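Local coordinates for uric acid degradation bifunctional protein PucL (Bacillus subtilis, PDB 6A4M) that probably oxidises uric acid with molecular oxygen, as the urate oxidase part of a bifunctional protein assigned a further decarboxylase activity in urate breakdown, at residues 12-17 against 33-38. Residues are numbered along the deposited sequence; the frame is centred on the assembly and turned at random.
Sequences RTYLKP and DNTVVG
Asn34 reaches over to the backbone of Lys16, its amide ND2 giving a nearly straight hydrogen bond to Lys16 O (3.0 Å, 171°). The acceptor lies in the amide plane, and the same nitrogen also bonds Thr82 O, so two carbonyls hold the group's rotation. With CG anti to its own carbonyl carbon (chi1 -77°), the side chain crosses that of Leu15, whose CD2 lies 3.8 Å from Asn34 ND2. Leu15 CD2 also meets Val37 CG2 at 4.1 Å, in an apolar patch that Tyr79 extends. An alanine in place of Asn34 would probably leave Lys16 O and Thr82 O without their shared donor and the loops less firmly joined there. The Tyr14 and Thr35 side chains run alongside each other, ring atom CE1 touching Thr35 CG2 at 3.7 Å, while Thr35 O sits over one ring face toward the rim. That oxygen accepts Tyr14 N (2.8 Å), the donor standing well above the carbonyl plane. Arg12 folds back, NE bonding Thr13 O and the guanidinium covering Leu15 CA with one face; NH1 goes on to Leu76 O. Pro17 packs CB on Asp33 O (3.6 Å), and Asp33 forms a salt bridge with Arg129. Arg12 and Val37 form an antiparallel hydrogen-bonded pair, Arg12 N to Val37 O at 2.8 Å with a return bond. Regular pairing ends at Thr13 and Val36, a non-hydrogen-bonded pair, and irregular bonds continue it into the loop. Strands 3-13 and 36-45 thus form an antiparallel hairpin closed by a long loop, consistent with the tunnelling (T-) fold of uricases.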
loop_
_atom_site.group_PDB
_atom_site.type_symbol
_atom_site.label_atom_id
_atom_site.label_comp_id
_atom_site.label_asym_id
_atom_site.label_seq_id
_atom_site.Cartn_x
_atom_site.Cartn_y
_atom_site.Cartn_z
ATOM N N ARG A 12 17.335 0.522 -1.318
ATOM C CA ARG A 12 17.977 1.780 -1.701
ATOM C C ARG A 12 18.100 2.685 -0.482
ATOM O O ARG A 12 17.092 3.009 0.151
ATOM C CB ARG A 12 17.148 2.460 -2.798
ATOM C CG ARG A 12 17.532 3.889 -3.181
ATOM C CD ARG A 12 18.872 3.986 -3.884
ATOM N NE ARG A 12 19.328 5.377 -3.926
ATOM C CZ ARG A 12 18.952 6.304 -4.816
ATOM N NH1 ARG A 12 18.092 6.031 -5.798
ATOM N NH2 ARG A 12 19.453 7.532 -4.720
ATOM N N THR A 13 19.330 3.083 -0.151
ATOM C CA THR A 13 19.560 4.130 0.843
ATOM C C THR A 13 19.517 5.509 0.178
ATOM O O THR A 13 19.867 5.658 -0.994
ATOM C CB THR A 13 20.908 3.961 1.578
ATOM O OG1 THR A 13 21.969 3.802 0.627
ATOM C CG2 THR A 13 20.867 2.753 2.507
ATOM N N TYR A 14 19.074 6.502 0.945
ATOM C CA TYR A 14 19.027 7.912 0.527
ATOM C C TYR A 14 18.383 8.165 -0.836
ATOM O O TYR A 14 18.949 8.848 -1.694
ATOM C CB TYR A 14 20.430 8.527 0.616
ATOM C CG TYR A 14 20.985 8.417 2.010
ATOM C CD1 TYR A 14 20.465 9.195 3.040
ATOM C CD2 TYR A 14 21.999 7.506 2.314
ATOM C CE1 TYR A 14 20.949 9.085 4.333
ATOM C CE2 TYR A 14 22.491 7.390 3.604
ATOM C CZ TYR A 14 21.962 8.182 4.611
ATOM O OH TYR A 14 22.438 8.077 5.899
ATOM N N LEU A 15 17.189 7.607 -1.018
ATOM C CA LEU A 15 16.322 7.961 -2.144
ATOM C C LEU A 15 15.814 9.389 -1.912
ATOM O O LEU A 15 15.783 9.863 -0.769
ATOM C CB LEU A 15 15.153 6.970 -2.244
ATOM C CG LEU A 15 14.210 7.028 -3.452
ATOM C CD1 LEU A 15 14.860 6.397 -4.673
ATOM C CD2 LEU A 15 12.894 6.336 -3.146
ATOM N N LYS A 16 15.442 10.079 -2.989
ATOM C CA LYS A 16 14.947 11.452 -2.881
ATOM C C LYS A 16 13.740 11.503 -1.935
ATOM O O LYS A 16 12.799 10.733 -2.121
ATOM C CB LYS A 16 14.557 12.007 -4.251
ATOM C CG LYS A 16 14.390 13.518 -4.270
ATOM C CD LYS A 16 13.622 13.990 -5.492
ATOM C CE LYS A 16 13.540 15.511 -5.536
ATOM N NZ LYS A 16 12.326 15.994 -6.255
ATOM N N PRO A 17 13.773 12.381 -0.905
ATOM C CA PRO A 17 12.641 12.444 0.033
ATOM C C PRO A 17 11.320 12.864 -0.615
ATOM O O PRO A 17 11.317 13.724 -1.491
ATOM C CB PRO A 17 13.078 13.507 1.054
ATOM C CG PRO A 17 14.556 13.587 0.941
ATOM C CD PRO A 17 14.887 13.253 -0.479
ATOM N N ASP A 33 10.981 10.659 4.544
ATOM C CA ASP A 33 12.412 10.961 4.420
ATOM C C ASP A 33 13.119 10.054 3.401
ATOM O O ASP A 33 14.097 10.478 2.788
ATOM C CB ASP A 33 13.114 10.876 5.786
ATOM C CG ASP A 33 12.778 12.055 6.709
ATOM O OD1 ASP A 33 12.229 13.080 6.240
ATOM O OD2 ASP A 33 13.079 11.959 7.920
ATOM N N ASN A 34 12.617 8.828 3.222
ATOM C CA ASN A 34 13.168 7.845 2.278
ATOM C C ASN A 34 14.662 7.552 2.518
ATOM O O ASN A 34 15.420 7.302 1.578
ATOM C CB ASN A 34 12.909 8.280 0.815
ATOM C CG ASN A 34 11.473 8.045 0.357
ATOM O OD1 ASN A 34 10.714 7.282 0.963
ATOM N ND2 ASN A 34 11.104 8.689 -0.752
ATOM N N THR A 35 15.068 7.566 3.788
ATOM C CA THR A 35 16.458 7.302 4.178
ATOM C C THR A 35 16.867 5.873 3.835
ATOM O O THR A 35 17.995 5.632 3.414
ATOM C CB THR A 35 16.667 7.533 5.685
ATOM O OG1 THR A 35 16.226 8.847 6.030
ATOM C CG2 THR A 35 18.130 7.375 6.074
ATOM N N VAL A 36 15.953 4.932 4.048
ATOM C CA VAL A 36 16.113 3.562 3.574
ATOM C C VAL A 36 14.763 3.055 3.057
ATOM O O VAL A 36 13.726 3.232 3.697
ATOM C CB VAL A 36 16.719 2.631 4.655
ATOM C CG1 VAL A 36 15.905 2.648 5.944
ATOM C CG2 VAL A 36 16.879 1.211 4.125
ATOM N N VAL A 37 14.803 2.462 1.869
ATOM C CA VAL A 37 13.625 1.990 1.163
ATOM C C VAL A 37 13.923 0.572 0.686
ATOM O O VAL A 37 15.016 0.297 0.185
ATOM C CB VAL A 37 13.301 2.908 -0.038
ATOM C CG1 VAL A 37 12.192 2.324 -0.911
ATOM C CG2 VAL A 37 12.917 4.298 0.458
ATOM N N GLY A 38 12.956 -0.322 0.861
ATOM C CA GLY A 38 13.063 -1.694 0.393
ATOM C C GLY A 38 11.869 -2.008 -0.480
ATOM O O GLY A 38 10.748 -1.602 -0.169
#